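Long-range contacts in hypothetical protein VC0802 (Vibrio cholerae, PDB 1ZVP), which is of unknown function but is built of two ACT domains, a fold that commonly binds small ligands, and may be a transport protein: residues E9-S14 / A92-E97; Y24-V29 / T52-A57; S72-T77 / Q122-L127. All blocks are in the same frame, centred on the assembly; numbering follows the deposited sequence.

Contact 1. Residues E9-S14 / A92-E97; sequences ELLLQS and ATKLAE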
ATOM      1  N   GLU D   9      -3.161  21.466  -0.123  1.00 37.08           N
ATOM      2  CA  GLU D   9      -4.261  21.607  -1.070  1.00 36.99           C
ATOM      3  C   GLU D   9      -4.940  20.277  -1.389  1.00 36.63           C
ATOM      4  O   GLU D   9      -6.128  20.248  -1.685  1.00 36.67           O
ATOM      5  CB  GLU D   9      -3.771  22.289  -2.345  1.00 37.28           C
ATOM      6  CG  GLU D   9      -3.664  23.805  -2.212  1.00 39.01           C
ATOM      7  CD  GLU D   9      -2.598  24.424  -3.102  1.00 41.63           C
ATOM      8  OE1 GLU D   9      -2.329  25.634  -2.944  1.00 43.02           O
ATOM      9  OE2 GLU D   9      -2.017  23.715  -3.954  1.00 43.15           O
ATOM     10  N   LEU D  10      -4.176  19.189  -1.320  1.00 36.45           N
ATOM     11  CA  LEU D  10      -4.690  17.831  -1.510  1.00 36.27           C
ATOM     12  C   LEU D  10      -5.421  17.269  -0.284  1.00 36.05           C
ATOM     13  O   LEU D  10      -6.422  16.569  -0.427  1.00 36.08           O
ATOM     14  CB  LEU D  10      -3.559  16.887  -1.931  1.00 36.20           C
ATOM     15  CG  LEU D  10      -3.488  16.507  -3.409  1.00 36.56           C
ATOM     16  CD1 LEU D  10      -2.273  15.651  -3.667  1.00 35.64           C
ATOM     17  CD2 LEU D  10      -4.764  15.776  -3.834  1.00 36.64           C
ATOM     18  N   LEU D  11      -4.905  17.577   0.907  1.00 35.83           N
ATOM     19  CA  LEU D  11      -5.541  17.256   2.183  1.00 35.70           C
ATOM     20  C   LEU D  11      -6.921  17.876   2.311  1.00 35.63           C
ATOM     21  O   LEU D  11      -7.818  17.279   2.896  1.00 35.99           O
ATOM     22  CB  LEU D  11      -4.680  17.786   3.322  1.00 35.69           C
ATOM     23  CG  LEU D  11      -4.564  17.062   4.663  1.00 36.01           C
ATOM     24  CD1 LEU D  11      -4.459  18.105   5.728  1.00 35.68           C
ATOM     25  CD2 LEU D  11      -5.706  16.117   4.977  1.00 35.68           C
ATOM     26  N   LEU D  12      -7.082  19.078   1.767  1.00 35.60           N
ATOM     27  CA  LEU D  12      -8.330  19.837   1.849  1.00 35.60           C
ATOM     28  C   LEU D  12      -9.377  19.381   0.831  1.00 36.04           C
ATOM     29  O   LEU D  12     -10.395  20.047   0.633  1.00 35.99           O
ATOM     30  CB  LEU D  12      -8.040  21.327   1.667  1.00 35.42           C
ATOM     31  CG  LEU D  12      -7.679  22.243   2.840  1.00 35.42           C
ATOM     32  CD1 LEU D  12      -6.938  21.545   3.944  1.00 35.19           C
ATOM     33  CD2 LEU D  12      -6.879  23.427   2.341  1.00 35.39           C
ATOM     34  N   GLN D  13      -9.130  18.239   0.198  1.00 36.61           N
ATOM     35  CA  GLN D  13     -10.035  17.695  -0.807  1.00 37.26           C
ATOM     36  C   GLN D  13     -10.589  16.340  -0.419  1.00 36.92           C
ATOM     37  O   GLN D  13      -9.981  15.618   0.358  1.00 37.21           O
ATOM     38  CB  GLN D  13      -9.302  17.542  -2.121  1.00 37.60           C
ATOM     39  CG  GLN D  13      -9.020  18.843  -2.812  1.00 41.47           C
ATOM     40  CD  GLN D  13      -8.410  18.608  -4.172  1.00 46.64           C
ATOM     41  OE1 GLN D  13      -9.104  18.190  -5.111  1.00 50.39           O
ATOM     42  NE2 GLN D  13      -7.105  18.868  -4.297  1.00 47.02           N
ATOM     43  N   SER D  14     -11.740  15.998  -0.984  1.00 36.67           N
ATOM     44  CA  SER D  14     -12.332  14.677  -0.836  1.00 36.21           C
ATOM     45  C   SER D  14     -11.478  13.650  -1.575  1.00 36.24           C
ATOM     46  O   SER D  14     -10.911  13.951  -2.641  1.00 36.23           O
ATOM     47  CB  SER D  14     -13.761  14.684  -1.387  1.00 35.93           C
ATOM     48  OG  SER D  14     -14.383  13.419  -1.249  1.00 36.23           O
ATOM     49  N   ALA D  92      -3.784   9.245   4.117  1.00 32.61           N
ATOM     50  CA  ALA D  92      -3.240   8.720   5.358  1.00 32.13           C
ATOM     51  C   ALA D  92      -3.443   9.683   6.527  1.00 32.36           C
ATOM     52  O   ALA D  92      -3.767   9.248   7.639  1.00 32.66           O
ATOM     53  CB  ALA D  92      -1.774   8.371   5.190  1.00 31.61           C
ATOM     54  N   THR D  93      -3.249  10.980   6.274  1.00 32.46           N
ATOM     55  CA  THR D  93      -3.500  12.034   7.265  1.00 32.56           C
ATOM     56  C   THR D  93      -4.972  12.160   7.662  1.00 32.81           C
ATOM     57  O   THR D  93      -5.271  12.315   8.851  1.00 33.16           O
ATOM     58  CB  THR D  93      -2.992  13.414   6.783  1.00 32.32           C
ATOM     59  OG1 THR D  93      -1.587  13.351   6.599  1.00 32.10           O
ATOM     60  CG2 THR D  93      -3.285  14.508   7.801  1.00 32.53           C
ATOM     61  N   LYS D  94      -5.877  12.118   6.680  1.00 33.25           N
ATOM     62  CA  LYS D  94      -7.310  12.213   6.947  1.00 33.80           C
ATOM     63  C   LYS D  94      -7.782  11.082   7.859  1.00 34.04           C
ATOM     64  O   LYS D  94      -8.623  11.292   8.740  1.00 34.27           O
ATOM     65  CB  LYS D  94      -8.102  12.140   5.654  1.00 33.90           C
ATOM     66  CG  LYS D  94      -8.014  13.345   4.786  1.00 35.19           C
ATOM     67  CD  LYS D  94      -8.611  13.007   3.439  1.00 37.20           C
ATOM     68  CE  LYS D  94      -8.925  14.243   2.669  1.00 38.85           C
ATOM     69  NZ  LYS D  94     -10.212  14.848   3.086  1.00 39.32           N
ATOM     70  N   LEU D  95      -7.254   9.884   7.614  1.00 34.17           N
ATOM     71  CA  LEU D  95      -7.543   8.710   8.425  1.00 34.37           C
ATOM     72  C   LEU D  95      -6.937   8.800   9.832  1.00 34.71           C
ATOM     73  O   LEU D  95      -7.617   8.504  10.808  1.00 35.17           O
ATOM     74  CB  LEU D  95      -7.047   7.451   7.709  1.00 34.17           C
ATOM     75  CG  LEU D  95      -7.937   6.462   6.958  1.00 34.12           C
ATOM     76  CD1 LEU D  95      -9.342   6.956   6.758  1.00 33.48           C
ATOM     77  CD2 LEU D  95      -7.301   6.113   5.637  1.00 34.42           C
ATOM     78  N   ALA D  96      -5.667   9.197   9.932  1.00 34.68           N
ATOM     79  CA  ALA D  96      -4.992   9.330  11.220  1.00 34.79           C
ATOM     80  C   ALA D  96      -5.657  10.358  12.126  1.00 35.18           C
ATOM     81  O   ALA D  96      -5.720  10.166  13.333  1.00 35.50           O
ATOM     82  CB  ALA D  96      -3.515   9.662  11.027  1.00 34.67           C
ATOM     83  N   GLU D  97      -6.160  11.443  11.543  1.00 35.58           N
ATOM     84  CA  GLU D  97      -6.877  12.467  12.296  1.00 36.11           C
ATOM     85  C   GLU D  97      -8.099  11.947  13.037  1.00 36.27           C
ATOM     86  O   GLU D  97      -8.572  12.581  13.982  1.00 36.34           O
ATOM     87  CB  GLU D  97      -7.330  13.591  11.373  1.00 36.45           C
ATOM     88  CG  GLU D  97      -6.287  14.631  11.115  1.00 38.28           C
ATOM     89  CD  GLU D  97      -6.805  15.732  10.216  1.00 41.08           C
ATOM     90  OE1 GLU D  97      -7.436  16.686  10.732  1.00 41.56           O
ATOM     91  OE2 GLU D  97      -6.573  15.641   8.987  1.00 42.24           O
TER
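Leu11, the last residue of helix 3-11, and Lys94 of helix 87-96 bring the two backbones nearest, their CA atoms 7.2 Å apart; from Leu12 on, the first chain leaves helical geometry. Leu11 and Lys94 slide past each other in opposite directions, with Leu11 CD2 3.6 Å from Lys94 CG. The same CD2 meets Thr93 CG2 at 4.1 Å, the two side chains crossing at about a right angle, while Glu97 OE2 borders it. Lys94 is extended as far as CE and then bends at chi4 (-81°), which turns NZ toward the carbonyls that follow the helix. The hydrogen bond from Lys94 NZ to Gln13 O, 2.8 Å, is weak and its length uncertain; the firmer partner of NZ is Glu129 O. Gln13 folds back to the end of helix 3-11, its NE2 donating to Glu9 O at 3.1 Å from above the carbonyl plane. On helix 87-96, Ala92, Thr93 and Ala96 pack on the second subunit. At the surface, the C-terminal end of helix 3-11 and the turn after it are thus held against the flank of helix 87-96, by Leu11 packing and by the lysine ammonium.

Contact 2. Residues Y24-V29 / T52-A57; sequences YVFCTV and TLVLEA
Phe26 presents one face of its ring to Val54, whose CG2 lies 3.8 Å from the ring centroid and 15° off the normal, a CH-pi contact offset toward the rim at CE1. This methyl stands anti to the carbonyl carbon of Val54, which puts it over the ring. The two side chains lie side by side and point the same way, and Phe71 and Phe114 stack edge-to-face with Phe26. Farther along, the Tyr24 ring runs beside the Leu55-Glu56 peptide, with CD1 3.8 Å from Glu56 N. Four backbone bonds tie Val25 to Leu55 and Cys27 to Leu53, the hydrogen-bonded pairs; Phe26-Val54 and Thr28-Thr52 are non-hydrogen-bonded. On the face opposite Phe26, Cys27 SG touches Leu55 CD1 at 3.9 Å and Val29 CG2 meets Leu53 CD1 at 3.8 Å. At one end a water donates to Thr28 OG1 (2.6 Å) and accepts from Thr52 OG1 (2.7 Å). Thr52 OG1 is gripped a second time by Tyr108 N of the second subunit, which ties the strand pair to that subunit. The antiparallel order 24-29, 50-56, 43-47 is consistent with part of the ferredoxin-like sheet of an ACT domain.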
ATOM      1  N   TYR D  24     -12.261  -8.767   4.661  1.00 35.78           N
ATOM      2  CA  TYR D  24     -10.960  -9.222   4.220  1.00 35.89           C
ATOM      3  C   TYR D  24     -10.068  -9.495   5.405  1.00 36.02           C
ATOM      4  O   TYR D  24     -10.292  -8.953   6.480  1.00 35.87           O
ATOM      5  CB  TYR D  24     -10.327  -8.216   3.231  1.00 36.04           C
ATOM      6  CG  TYR D  24     -11.070  -8.188   1.906  1.00 35.56           C
ATOM      7  CD1 TYR D  24     -10.767  -9.102   0.894  1.00 34.99           C
ATOM      8  CD2 TYR D  24     -12.104  -7.273   1.685  1.00 35.03           C
ATOM      9  CE1 TYR D  24     -11.469  -9.099  -0.300  1.00 34.82           C
ATOM     10  CE2 TYR D  24     -12.809  -7.260   0.494  1.00 34.79           C
ATOM     11  CZ  TYR D  24     -12.486  -8.173  -0.493  1.00 35.46           C
ATOM     12  OH  TYR D  24     -13.183  -8.154  -1.682  1.00 36.40           O
ATOM     13  N   VAL D  25      -9.086 -10.367   5.201  1.00 36.32           N
ATOM     14  CA  VAL D  25      -8.115 -10.713   6.224  1.00 36.72           C
ATOM     15  C   VAL D  25      -6.726 -10.762   5.604  1.00 37.44           C
ATOM     16  O   VAL D  25      -6.583 -11.043   4.415  1.00 37.04           O
ATOM     17  CB  VAL D  25      -8.449 -12.066   6.916  1.00 36.60           C
ATOM     18  CG1 VAL D  25      -9.798 -12.000   7.605  1.00 35.87           C
ATOM     19  CG2 VAL D  25      -8.406 -13.233   5.932  1.00 36.63           C
ATOM     20  N   PHE D  26      -5.712 -10.467   6.409  1.00 38.73           N
ATOM     21  CA  PHE D  26      -4.324 -10.571   5.975  1.00 40.22           C
ATOM     22  C   PHE D  26      -3.729 -11.863   6.499  1.00 41.47           C
ATOM     23  O   PHE D  26      -3.966 -12.238   7.643  1.00 41.79           O
ATOM     24  CB  PHE D  26      -3.498  -9.379   6.471  1.00 40.08           C
ATOM     25  CG  PHE D  26      -3.620  -8.141   5.614  1.00 39.93           C
ATOM     26  CD1 PHE D  26      -2.518  -7.653   4.921  1.00 39.71           C
ATOM     27  CD2 PHE D  26      -4.832  -7.451   5.514  1.00 39.89           C
ATOM     28  CE1 PHE D  26      -2.620  -6.503   4.141  1.00 39.48           C
ATOM     29  CE2 PHE D  26      -4.945  -6.305   4.731  1.00 39.29           C
ATOM     30  CZ  PHE D  26      -3.839  -5.829   4.047  1.00 39.34           C
ATOM     31  N   CYS D  27      -2.964 -12.544   5.653  1.00 42.97           N
ATOM     32  CA  CYS D  27      -2.355 -13.818   6.005  1.00 44.56           C
ATOM     33  C   CYS D  27      -0.953 -13.849   5.484  1.00 45.23           C
ATOM     34  O   CYS D  27      -0.648 -13.238   4.458  1.00 45.75           O
ATOM     35  CB  CYS D  27      -3.093 -14.992   5.361  1.00 44.42           C
ATOM     36  SG  CYS D  27      -4.826 -15.117   5.756  1.00 47.56           S
ATOM     37  N   THR D  28      -0.103 -14.578   6.191  1.00 46.07           N
ATOM     38  CA  THR D  28       1.194 -14.940   5.674  1.00 46.67           C
ATOM     39  C   THR D  28       1.211 -16.467   5.552  1.00 47.61           C
ATOM     40  O   THR D  28       0.716 -17.178   6.432  1.00 47.64           O
ATOM     41  CB  THR D  28       2.335 -14.375   6.553  1.00 46.49           C
ATOM     42  OG1 THR D  28       3.571 -14.432   5.835  1.00 45.96           O
ATOM     43  CG2 THR D  28       2.457 -15.115   7.888  1.00 46.30           C
ATOM     44  N   VAL D  29       1.727 -16.963   4.434  1.00 48.60           N
ATOM     45  CA  VAL D  29       1.783 -18.402   4.191  1.00 49.37           C
ATOM     46  C   VAL D  29       3.159 -18.832   3.677  1.00 50.31           C
ATOM     47  O   VAL D  29       4.015 -18.000   3.382  1.00 50.32           O
ATOM     48  CB  VAL D  29       0.661 -18.881   3.214  1.00 49.19           C
ATOM     49  CG1 VAL D  29      -0.715 -18.772   3.855  1.00 48.73           C
ATOM     50  CG2 VAL D  29       0.711 -18.128   1.898  1.00 49.17           C
ATOM     51  N   THR D  52       2.380 -12.955   1.508  1.00 39.65           N
ATOM     52  CA  THR D  52       1.183 -12.307   2.065  1.00 38.98           C
ATOM     53  C   THR D  52       0.011 -12.551   1.123  1.00 38.83           C
ATOM     54  O   THR D  52       0.127 -12.332  -0.087  1.00 38.61           O
ATOM     55  CB  THR D  52       1.373 -10.768   2.269  1.00 39.08           C
ATOM     56  OG1 THR D  52       2.474 -10.513   3.151  1.00 38.70           O
ATOM     57  CG2 THR D  52       0.107 -10.118   2.845  1.00 38.31           C
ATOM     58  N   LEU D  53      -1.103 -13.027   1.672  1.00 38.74           N
ATOM     59  CA  LEU D  53      -2.345 -13.124   0.917  1.00 38.88           C
ATOM     60  C   LEU D  53      -3.383 -12.252   1.583  1.00 38.98           C
ATOM     61  O   LEU D  53      -3.496 -12.260   2.802  1.00 39.10           O
ATOM     62  CB  LEU D  53      -2.865 -14.567   0.851  1.00 38.84           C
ATOM     63  CG  LEU D  53      -1.997 -15.685   0.253  1.00 39.34           C
ATOM     64  CD1 LEU D  53      -2.644 -17.060   0.498  1.00 38.48           C
ATOM     65  CD2 LEU D  53      -1.713 -15.466  -1.239  1.00 39.07           C
ATOM     66  N   VAL D  54      -4.123 -11.488   0.786  1.00 39.07           N
ATOM     67  CA  VAL D  54      -5.295 -10.771   1.283  1.00 39.20           C
ATOM     68  C   VAL D  54      -6.503 -11.466   0.677  1.00 39.62           C
ATOM     69  O   VAL D  54      -6.639 -11.549  -0.535  1.00 39.03           O
ATOM     70  CB  VAL D  54      -5.277  -9.236   0.966  1.00 39.00           C
ATOM     71  CG1 VAL D  54      -6.409  -8.526   1.681  1.00 38.43           C
ATOM     72  CG2 VAL D  54      -3.968  -8.613   1.380  1.00 38.00           C
ATOM     73  N   LEU D  55      -7.363 -11.973   1.552  1.00 40.78           N
ATOM     74  CA  LEU D  55      -8.402 -12.916   1.190  1.00 42.05           C
ATOM     75  C   LEU D  55      -9.699 -12.531   1.847  1.00 43.01           C
ATOM     76  O   LEU D  55      -9.691 -11.949   2.929  1.00 42.87           O
ATOM     77  CB  LEU D  55      -8.035 -14.308   1.719  1.00 42.07           C
ATOM     78  CG  LEU D  55      -6.810 -15.036   1.179  1.00 42.34           C
ATOM     79  CD1 LEU D  55      -6.225 -15.932   2.236  1.00 42.60           C
ATOM     80  CD2 LEU D  55      -7.211 -15.839  -0.030  1.00 43.44           C
ATOM     81  N   GLU D  56     -10.808 -12.880   1.197  1.00 44.59           N
ATOM     82  CA  GLU D  56     -12.124 -12.869   1.819  1.00 46.47           C
ATOM     83  C   GLU D  56     -12.090 -13.667   3.123  1.00 47.25           C
ATOM     84  O   GLU D  56     -11.421 -14.695   3.205  1.00 47.36           O
ATOM     85  CB  GLU D  56     -13.148 -13.476   0.865  1.00 46.78           C
ATOM     86  CG  GLU D  56     -13.798 -12.491  -0.076  1.00 49.33           C
ATOM     87  CD  GLU D  56     -15.232 -12.153   0.330  1.00 53.93           C
ATOM     88  OE1 GLU D  56     -16.123 -12.252  -0.549  1.00 55.25           O
ATOM     89  OE2 GLU D  56     -15.475 -11.804   1.519  1.00 55.11           O
ATOM     90  N   ALA D  57     -12.810 -13.196   4.137  1.00 48.56           N
ATOM     91  CA  ALA D  57     -12.756 -13.781   5.476  1.00 50.00           C
ATOM     92  C   ALA D  57     -12.996 -15.292   5.499  1.00 51.27           C
ATOM     93  O   ALA D  57     -12.194 -16.037   6.064  1.00 51.52           O
ATOM     94  CB  ALA D  57     -13.729 -13.075   6.406  1.00 49.79           C
TER
HETATM   95  O   HOH W   1       4.047 -12.383   4.357  1.00 39.19           O

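Contact 3. Residues S72-T77 / Q122-L127; sequences SLITLT and QALQAL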
ATOM      1  N   SER D  72     -12.383  -3.967   6.122  1.00 37.42           N
ATOM      2  CA  SER D  72     -13.211  -3.468   5.041  1.00 36.83           C
ATOM      3  C   SER D  72     -12.325  -2.828   3.992  1.00 36.08           C
ATOM      4  O   SER D  72     -11.248  -2.334   4.305  1.00 35.59           O
ATOM      5  CB  SER D  72     -14.209  -2.456   5.565  1.00 36.92           C
ATOM      6  OG  SER D  72     -15.127  -3.095   6.421  1.00 37.80           O
ATOM      7  N   LEU D  73     -12.774  -2.857   2.747  1.00 35.54           N
ATOM      8  CA  LEU D  73     -11.990  -2.315   1.647  1.00 35.20           C
ATOM      9  C   LEU D  73     -12.633  -1.057   1.070  1.00 35.11           C
ATOM     10  O   LEU D  73     -13.802  -1.050   0.691  1.00 34.77           O
ATOM     11  CB  LEU D  73     -11.760  -3.367   0.561  1.00 34.83           C
ATOM     12  CG  LEU D  73     -11.252  -2.866  -0.789  1.00 34.76           C
ATOM     13  CD1 LEU D  73      -9.837  -2.322  -0.694  1.00 34.51           C
ATOM     14  CD2 LEU D  73     -11.332  -3.979  -1.797  1.00 34.59           C
ATOM     15  N   ILE D  74     -11.830  -0.001   1.023  1.00 35.49           N
ATOM     16  CA  ILE D  74     -12.225   1.297   0.513  1.00 36.06           C
ATOM     17  C   ILE D  74     -11.309   1.647  -0.656  1.00 36.78           C
ATOM     18  O   ILE D  74     -10.094   1.584  -0.544  1.00 36.88           O
ATOM     19  CB  ILE D  74     -12.192   2.377   1.632  1.00 35.62           C
ATOM     20  CG1 ILE D  74     -13.292   2.084   2.665  1.00 35.13           C
ATOM     21  CG2 ILE D  74     -12.336   3.774   1.052  1.00 34.69           C
ATOM     22  CD1 ILE D  74     -13.118   2.763   4.007  1.00 34.54           C
ATOM     23  N   THR D  75     -11.907   1.959  -1.797  1.00 37.97           N
ATOM     24  CA  THR D  75     -11.147   2.449  -2.934  1.00 38.93           C
ATOM     25  C   THR D  75     -11.316   3.959  -3.039  1.00 40.15           C
ATOM     26  O   THR D  75     -12.387   4.496  -2.770  1.00 40.40           O
ATOM     27  CB  THR D  75     -11.578   1.761  -4.238  1.00 38.42           C
ATOM     28  OG1 THR D  75     -11.304   0.361  -4.140  1.00 38.16           O
ATOM     29  CG2 THR D  75     -10.831   2.331  -5.429  1.00 37.84           C
ATOM     30  N   LEU D  76     -10.242   4.641  -3.413  1.00 42.05           N
ATOM     31  CA  LEU D  76     -10.287   6.070  -3.659  1.00 43.50           C
ATOM     32  C   LEU D  76     -10.493   6.280  -5.140  1.00 45.00           C
ATOM     33  O   LEU D  76      -9.664   5.862  -5.937  1.00 44.91           O
ATOM     34  CB  LEU D  76      -8.979   6.703  -3.204  1.00 43.00           C
ATOM     35  CG  LEU D  76      -8.816   7.082  -1.737  1.00 42.10           C
ATOM     36  CD1 LEU D  76      -9.850   6.465  -0.786  1.00 40.84           C
ATOM     37  CD2 LEU D  76      -7.404   6.735  -1.324  1.00 41.35           C
ATOM     38  N   THR D  77     -11.614   6.899  -5.505  1.00 47.33           N
ATOM     39  CA  THR D  77     -11.922   7.153  -6.916  1.00 50.01           C
ATOM     40  C   THR D  77     -11.300   8.454  -7.436  1.00 52.11           C
ATOM     41  O   THR D  77     -11.297   8.701  -8.648  1.00 52.54           O
ATOM     42  CB  THR D  77     -13.444   7.126  -7.224  1.00 49.75           C
ATOM     43  OG1 THR D  77     -14.128   8.089  -6.418  1.00 49.79           O
ATOM     44  CG2 THR D  77     -14.014   5.765  -6.956  1.00 49.59           C
ATOM     45  N   GLN D 122     -16.669   5.280   9.546  1.00 40.16           N
ATOM     46  CA  GLN D 122     -15.865   6.431   9.980  1.00 40.35           C
ATOM     47  C   GLN D 122     -14.752   6.766   9.006  1.00 39.62           C
ATOM     48  O   GLN D 122     -14.412   7.939   8.846  1.00 39.72           O
ATOM     49  CB  GLN D 122     -15.258   6.234  11.368  1.00 40.66           C
ATOM     50  CG  GLN D 122     -16.260   6.161  12.496  1.00 44.13           C
ATOM     51  CD  GLN D 122     -16.483   4.729  12.981  1.00 48.57           C
ATOM     52  OE1 GLN D 122     -16.035   4.364  14.083  1.00 49.95           O
ATOM     53  NE2 GLN D 122     -17.156   3.900  12.151  1.00 48.08           N
ATOM     54  N   ALA D 123     -14.177   5.736   8.383  1.00 38.73           N
ATOM     55  CA  ALA D 123     -13.148   5.913   7.368  1.00 37.82           C
ATOM     56  C   ALA D 123     -13.695   6.595   6.115  1.00 37.47           C
ATOM     57  O   ALA D 123     -13.057   7.486   5.575  1.00 37.10           O
ATOM     58  CB  ALA D 123     -12.494   4.582   7.037  1.00 37.61           C
ATOM     59  N   LEU D 124     -14.877   6.171   5.664  1.00 37.64           N
ATOM     60  CA  LEU D 124     -15.629   6.870   4.618  1.00 37.83           C
ATOM     61  C   LEU D 124     -15.828   8.349   4.910  1.00 38.42           C
ATOM     62  O   LEU D 124     -15.601   9.192   4.043  1.00 38.56           O
ATOM     63  CB  LEU D 124     -17.002   6.231   4.411  1.00 37.50           C
ATOM     64  CG  LEU D 124     -17.070   4.922   3.637  1.00 37.37           C
ATOM     65  CD1 LEU D 124     -18.530   4.503   3.480  1.00 36.76           C
ATOM     66  CD2 LEU D 124     -16.369   5.037   2.276  1.00 36.57           C
ATOM     67  N   GLN D 125     -16.271   8.648   6.127  1.00 39.17           N
ATOM     68  CA  GLN D 125     -16.461  10.018   6.587  1.00 40.37           C
ATOM     69  C   GLN D 125     -15.171  10.836   6.554  1.00 39.64           C
ATOM     70  O   GLN D 125     -15.153  11.921   5.984  1.00 40.10           O
ATOM     71  CB  GLN D 125     -17.057  10.027   7.996  1.00 40.34           C
ATOM     72  CG  GLN D 125     -18.551   9.729   8.053  1.00 42.15           C
ATOM     73  CD  GLN D 125     -19.010   9.229   9.441  1.00 43.27           C
ATOM     74  OE1 GLN D 125     -19.915   8.383   9.542  1.00 46.70           O
ATOM     75  NE2 GLN D 125     -18.377   9.741  10.511  1.00 45.74           N
ATOM     76  N   ALA D 126     -14.107  10.321   7.169  1.00 39.26           N
ATOM     77  CA  ALA D 126     -12.794  10.955   7.135  1.00 38.81           C
ATOM     78  C   ALA D 126     -12.311  11.206   5.700  1.00 39.12           C
ATOM     79  O   ALA D 126     -11.917  12.321   5.355  1.00 39.35           O
ATOM     80  CB  ALA D 126     -11.794  10.126   7.901  1.00 38.14           C
ATOM     81  N   LEU D 127     -12.379  10.177   4.860  1.00 39.55           N
ATOM     82  CA  LEU D 127     -11.853  10.235   3.499  1.00 40.19           C
ATOM     83  C   LEU D 127     -12.657  11.120   2.561  1.00 41.22           C
ATOM     84  O   LEU D 127     -12.122  11.625   1.579  1.00 40.75           O
ATOM     85  CB  LEU D 127     -11.743   8.827   2.909  1.00 39.62           C
ATOM     86  CG  LEU D 127     -10.656   7.944   3.516  1.00 39.23           C
ATOM     87  CD1 LEU D 127     -10.809   6.488   3.078  1.00 37.81           C
ATOM     88  CD2 LEU D 127      -9.283   8.490   3.179  1.00 38.02           C
TER
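Leu127 N donates to Ala123 O at 2.9 Å, the helical bond between residues four apart, a spacing that puts both side chains on the flank facing Ile74. The motif is the helix-on-sheet layer of an ACT-type alpha/beta sandwich: helix 120-127 lies over strand 71-76, the central segments running in nearly the same direction, 17° apart, with axes 10.1 Å from each other. Between them the interface is wholly apolar. Ile74 is its centre and uses both branches, three carbons in all. CG1 stands anti to the carbonyl carbon (chi1 -68°), and CD1 continues extended (chi2 162°) to press on Ala123 CB at 3.6 Å. CG1 itself has Leu124 CD2 at its flank. The other branch, CG2, anti to the backbone N, meets Leu127 tip to tip. The small methyl of Ala123 thus takes the end of the longer isoleucine branch, while the long Leu127 reaches down to the shorter one. Leu76, two residues farther along the strand, comes at Leu127 from another direction, the side chains crossing at about a right angle. Strand 71-76 sits between 17-19 and 111-116 in the sheet, and Leu19 packs against Ile74 from the former. Phe91 and Leu95 of helix 87-96 close in on Leu127, so that both helices share this buried layer. Leu73 and Thr75 serve the other face of the sheet, Thr75 OG1 bonding to His112 ND1. One methyl of the helix joins the two strand residues: Leu127 CD1 lies 3.7 Å from Ile74 CG2 and 4.0 Å from Leu76 CD1.

Contacts 1 and 3 lie on one side of the chain's centre, their centres 11 Å apart, and contact 2 lies on the other, 27 Å and 20 Å away. Along the sequence contact 2 falls wholly between the two segments of contact 1, whereas those of contacts 1 and 3 alternate. Contacts 1 and 3 meet where helix 87-96 packs on helix 120-127, Leu95 CD1 being 3.6 Å from Leu127 CG. Contact 2 belongs to the three-stranded sheet and touches contact 3, in the four-stranded one, through Tyr24 and Leu73. Contact 1, and strand 17-19 beside strand 71-76, associate the N-terminal residues with the C-terminal half. Contacts 1 and 2 both reach the second subunit, so both halves take part in the dimer interface.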